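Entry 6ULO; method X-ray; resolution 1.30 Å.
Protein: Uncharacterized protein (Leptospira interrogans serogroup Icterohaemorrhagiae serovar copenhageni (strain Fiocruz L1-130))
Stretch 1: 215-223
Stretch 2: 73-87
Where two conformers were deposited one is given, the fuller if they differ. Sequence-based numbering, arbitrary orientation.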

# COMPACT_ATOMS: atom_id res chain seq x y z
N GLY A 215 -8.10 2.62 19.87
CA GLY A 215 -7.59 1.40 20.45
C GLY A 215 -7.16 0.34 19.47
O GLY A 215 -7.23 -0.85 19.81
N ARG A 216 -6.67 0.72 18.30
CA ARG A 216 -6.22 -0.24 17.30
C ARG A 216 -4.74 -0.04 17.00
O ARG A 216 -4.09 0.90 17.47
CB ARG A 216 -7.10 -0.17 16.05
CG ARG A 216 -8.46 -0.68 16.38
CD ARG A 216 -9.39 -0.69 15.24
NE ARG A 216 -10.70 -1.11 15.73
CZ ARG A 216 -11.15 -2.37 15.70
NH1 ARG A 216 -10.39 -3.32 15.15
NH2 ARG A 216 -12.36 -2.66 16.18
N LYS A 217 -4.20 -0.97 16.21
CA LYS A 217 -2.76 -1.06 15.99
C LYS A 217 -2.48 -1.25 14.51
O LYS A 217 -3.29 -1.84 13.79
CB LYS A 217 -2.17 -2.28 16.72
CG LYS A 217 -2.36 -2.19 18.24
CD LYS A 217 -1.72 -3.34 19.01
CE LYS A 217 -1.68 -3.07 20.52
NZ LYS A 217 -0.52 -2.16 20.87
N VAL A 218 -1.29 -0.79 14.08
CA VAL A 218 -0.82 -1.07 12.72
C VAL A 218 -0.27 -2.49 12.67
O VAL A 218 0.55 -2.87 13.52
CB VAL A 218 0.26 -0.06 12.29
CG1 VAL A 218 0.82 -0.41 10.91
CG2 VAL A 218 -0.29 1.34 12.31
N GLY A 219 -0.72 -3.26 11.67
CA GLY A 219 -0.14 -4.56 11.38
C GLY A 219 0.91 -4.58 10.30
O GLY A 219 1.87 -5.36 10.36
N ILE A 220 0.73 -3.72 9.29
CA ILE A 220 1.69 -3.62 8.19
C ILE A 220 1.79 -2.17 7.78
O ILE A 220 0.77 -1.49 7.63
CB ILE A 220 1.23 -4.44 6.96
CG1 ILE A 220 1.21 -5.95 7.24
CG2 ILE A 220 2.17 -4.13 5.74
CD1 ILE A 220 0.67 -6.77 6.13
N ILE A 221 3.02 -1.69 7.58
CA ILE A 221 3.24 -0.44 6.87
C ILE A 221 4.11 -0.73 5.65
O ILE A 221 5.19 -1.33 5.77
CB ILE A 221 3.77 0.69 7.78
CG1 ILE A 221 3.79 2.00 7.00
CG2 ILE A 221 5.14 0.36 8.41
CD1 ILE A 221 3.88 3.22 7.89
N TYR A 222 3.63 -0.35 4.46
CA TYR A 222 4.31 -0.62 3.20
C TYR A 222 4.87 0.68 2.64
O TYR A 222 4.13 1.65 2.43
CB TYR A 222 3.33 -1.27 2.22
CG TYR A 222 3.81 -1.30 0.77
CD1 TYR A 222 4.70 -2.30 0.31
CD2 TYR A 222 3.39 -0.34 -0.14
CE1 TYR A 222 5.11 -2.32 -1.03
CE2 TYR A 222 3.79 -0.38 -1.48
CZ TYR A 222 4.66 -1.37 -1.91
OH TYR A 222 5.06 -1.37 -3.21
N PHE A 223 6.18 0.70 2.38
CA PHE A 223 6.88 1.86 1.86
C PHE A 223 7.28 1.74 0.40
O PHE A 223 7.89 2.66 -0.12
CB PHE A 223 8.15 2.14 2.65
CG PHE A 223 7.90 2.49 4.10
CD1 PHE A 223 7.01 3.50 4.47
CD2 PHE A 223 8.58 1.80 5.12
CE1 PHE A 223 6.83 3.83 5.82
CE2 PHE A 223 8.39 2.14 6.47
CZ PHE A 223 7.53 3.14 6.81
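Stretch 2 (73-87) EQNLTIAAWAKSDFI

The one direct hydrogen bond between the stretches runs from Gln-74 to Tyr-222: NE2 of Gln-74 donates to OH of Tyr-222 at 2.9 Å, with an N-H...O angle of 170°, close to linear. Gln-74 reaches the hydroxyl with a folded side chain, chi1 p and chi2 m. The second polar link is mediated by water. Water 1 donates to Asp-85 OD2 at 2.7 Å and accepts from Arg-216 NH1 at 3.0 Å, bridging opposite charges that do not meet directly; Arg-216 NH1 and Asp-85 OD2 are 4.1 Å apart, beyond a salt bridge. The carboxylate oxygen lies at the guanidinium edge, near its plane, while Phe-86 CE2 lies over one face. The closest approach to that ring is aliphatic, Arg-216 CD to Phe-86 CE2 at 3.8 Å.

Between these two polar ends, helix 74-82 lies on strand 218-222. Their axes approach to 10.0 Å and their N-to-C directions differ by 156°, so the two elements run roughly antiparallel. The register agrees: CA of Tyr-222 is 7.6 Å from CA of Asn-75, and CA of Ile-220 is 8.2 Å from CA of Ala-79, so the helix advances as the strand numbering falls. In the extended strand, Ile-220 and Tyr-222 point toward the helix, whereas the intervening Ile-221 points away.

Helical spacing brings Gln-74, Ile-78 and Ala-82 to the strand side. Ile-220, m at chi1 and t at chi2, places CD1 3.5 Å from Ala-82 CB and 4.0 Å from Ile-78 CG2. The other end of Ile-78 meets the tyrosine, CD1 lying 3.9 Å from Tyr-222 CD1. Asn-75 starts sideways, but its end comes nearer, with OD1 3.1 Å from Tyr-222 CD2. Altogether the contact buries 393 Å², summed over both sides.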

# COMPACT_ATOMS: atom_id res chain seq x y z
N GLU A 73 -2.60 -0.45 -6.18
CA GLU A 73 -3.27 -1.74 -6.01
C GLU A 73 -2.45 -2.81 -5.32
O GLU A 73 -3.03 -3.75 -4.75
CB GLU A 73 -3.78 -2.30 -7.37
CG GLU A 73 -4.98 -1.53 -7.89
CD GLU A 73 -5.19 -1.93 -9.33
OE1 GLU A 73 -4.53 -1.31 -10.21
OE2 GLU A 73 -5.96 -2.87 -9.58
N GLN A 74 -1.12 -2.69 -5.34
CA GLN A 74 -0.31 -3.71 -4.66
C GLN A 74 -0.63 -3.76 -3.17
O GLN A 74 -0.45 -4.80 -2.53
CB GLN A 74 1.18 -3.52 -4.91
CG GLN A 74 1.82 -2.34 -4.18
CD GLN A 74 1.79 -1.05 -4.94
OE1 GLN A 74 0.78 -0.67 -5.53
NE2 GLN A 74 2.89 -0.30 -4.88
N ASN A 75 -1.10 -2.64 -2.60
CA ASN A 75 -1.50 -2.63 -1.19
C ASN A 75 -2.70 -3.52 -0.94
O ASN A 75 -2.81 -4.10 0.14
CB ASN A 75 -1.84 -1.20 -0.79
CG ASN A 75 -0.59 -0.33 -0.78
OD1 ASN A 75 0.27 -0.48 0.09
ND2 ASN A 75 -0.49 0.58 -1.73
N LEU A 76 -3.62 -3.58 -1.90
CA LEU A 76 -4.78 -4.45 -1.75
C LEU A 76 -4.35 -5.91 -1.81
O LEU A 76 -4.88 -6.76 -1.07
CB LEU A 76 -5.83 -4.10 -2.80
CG LEU A 76 -6.21 -2.62 -2.80
CD1 LEU A 76 -7.26 -2.37 -3.86
CD2 LEU A 76 -6.73 -2.12 -1.47
N THR A 77 -3.37 -6.24 -2.67
CA THR A 77 -2.83 -7.59 -2.67
C THR A 77 -2.30 -7.96 -1.29
O THR A 77 -2.64 -9.03 -0.74
CB THR A 77 -1.73 -7.69 -3.72
OG1 THR A 77 -2.36 -7.51 -4.99
CG2 THR A 77 -1.03 -9.05 -3.69
N ILE A 78 -1.45 -7.10 -0.71
CA ILE A 78 -0.81 -7.48 0.54
C ILE A 78 -1.83 -7.51 1.67
O ILE A 78 -1.82 -8.41 2.53
CB ILE A 78 0.35 -6.52 0.85
CG1 ILE A 78 1.38 -6.52 -0.28
CG2 ILE A 78 0.97 -6.83 2.19
CD1 ILE A 78 2.46 -5.41 -0.15
N ALA A 79 -2.75 -6.53 1.69
CA ALA A 79 -3.77 -6.46 2.74
C ALA A 79 -4.70 -7.66 2.71
O ALA A 79 -5.17 -8.12 3.76
CB ALA A 79 -4.59 -5.17 2.61
N ALA A 80 -5.02 -8.18 1.51
CA ALA A 80 -5.86 -9.38 1.46
C ALA A 80 -5.13 -10.57 2.08
O ALA A 80 -5.73 -11.37 2.80
CB ALA A 80 -6.28 -9.67 0.02
N TRP A 81 -3.84 -10.72 1.77
CA TRP A 81 -3.06 -11.80 2.39
C TRP A 81 -3.04 -11.64 3.90
O TRP A 81 -3.12 -12.62 4.65
CB TRP A 81 -1.63 -11.76 1.86
CG TRP A 81 -1.48 -12.09 0.41
CD1 TRP A 81 -2.36 -12.78 -0.37
CD2 TRP A 81 -0.40 -11.71 -0.45
NE1 TRP A 81 -1.88 -12.89 -1.68
CE2 TRP A 81 -0.68 -12.24 -1.74
CE3 TRP A 81 0.79 -10.99 -0.26
CZ2 TRP A 81 0.20 -12.09 -2.81
CZ3 TRP A 81 1.64 -10.80 -1.33
CH2 TRP A 81 1.37 -11.37 -2.57
N ALA A 82 -2.86 -10.40 4.37
CA ALA A 82 -2.79 -10.13 5.81
C ALA A 82 -4.14 -10.21 6.49
O ALA A 82 -4.19 -10.31 7.72
CB ALA A 82 -2.18 -8.75 6.02
N LYS A 83 -5.25 -10.18 5.73
CA LYS A 83 -6.57 -9.98 6.32
C LYS A 83 -6.58 -8.74 7.22
O LYS A 83 -7.06 -8.76 8.36
CB LYS A 83 -7.06 -11.24 7.05
CG LYS A 83 -7.17 -12.43 6.11
CD LYS A 83 -7.62 -13.67 6.81
CE LYS A 83 -7.63 -14.85 5.83
NZ LYS A 83 -8.33 -16.01 6.42
N SER A 84 -6.09 -7.64 6.66
CA SER A 84 -6.11 -6.38 7.39
C SER A 84 -7.55 -5.95 7.72
O SER A 84 -8.47 -6.15 6.92
CB SER A 84 -5.45 -5.30 6.53
OG SER A 84 -4.15 -5.67 6.13
N ASP A 85 -7.72 -5.33 8.89
CA ASP A 85 -9.06 -4.89 9.29
C ASP A 85 -9.48 -3.60 8.60
O ASP A 85 -10.67 -3.39 8.36
CB ASP A 85 -9.09 -4.62 10.79
CG ASP A 85 -8.77 -5.82 11.62
OD1 ASP A 85 -9.24 -6.92 11.28
OD2 ASP A 85 -8.08 -5.64 12.67
N PHE A 86 -8.53 -2.71 8.32
CA PHE A 86 -8.76 -1.42 7.68
C PHE A 86 -7.51 -1.12 6.88
O PHE A 86 -6.43 -1.60 7.22
CB PHE A 86 -8.97 -0.29 8.70
CG PHE A 86 -10.09 -0.56 9.69
CD1 PHE A 86 -11.40 -0.22 9.37
CD2 PHE A 86 -9.84 -1.16 10.91
CE1 PHE A 86 -12.45 -0.48 10.23
CE2 PHE A 86 -10.89 -1.42 11.80
CZ PHE A 86 -12.20 -1.08 11.44
N ILE A 87 -7.67 -0.35 5.80
CA ILE A 87 -6.57 -0.04 4.90
C ILE A 87 -6.49 1.47 4.69
O ILE A 87 -7.40 2.05 4.08
CB ILE A 87 -6.73 -0.73 3.54
CG1 ILE A 87 -6.87 -2.24 3.69
CG2 ILE A 87 -5.56 -0.36 2.62
CD1 ILE A 87 -7.19 -2.96 2.39
O HOH W 1 -7.77 -3.20 13.77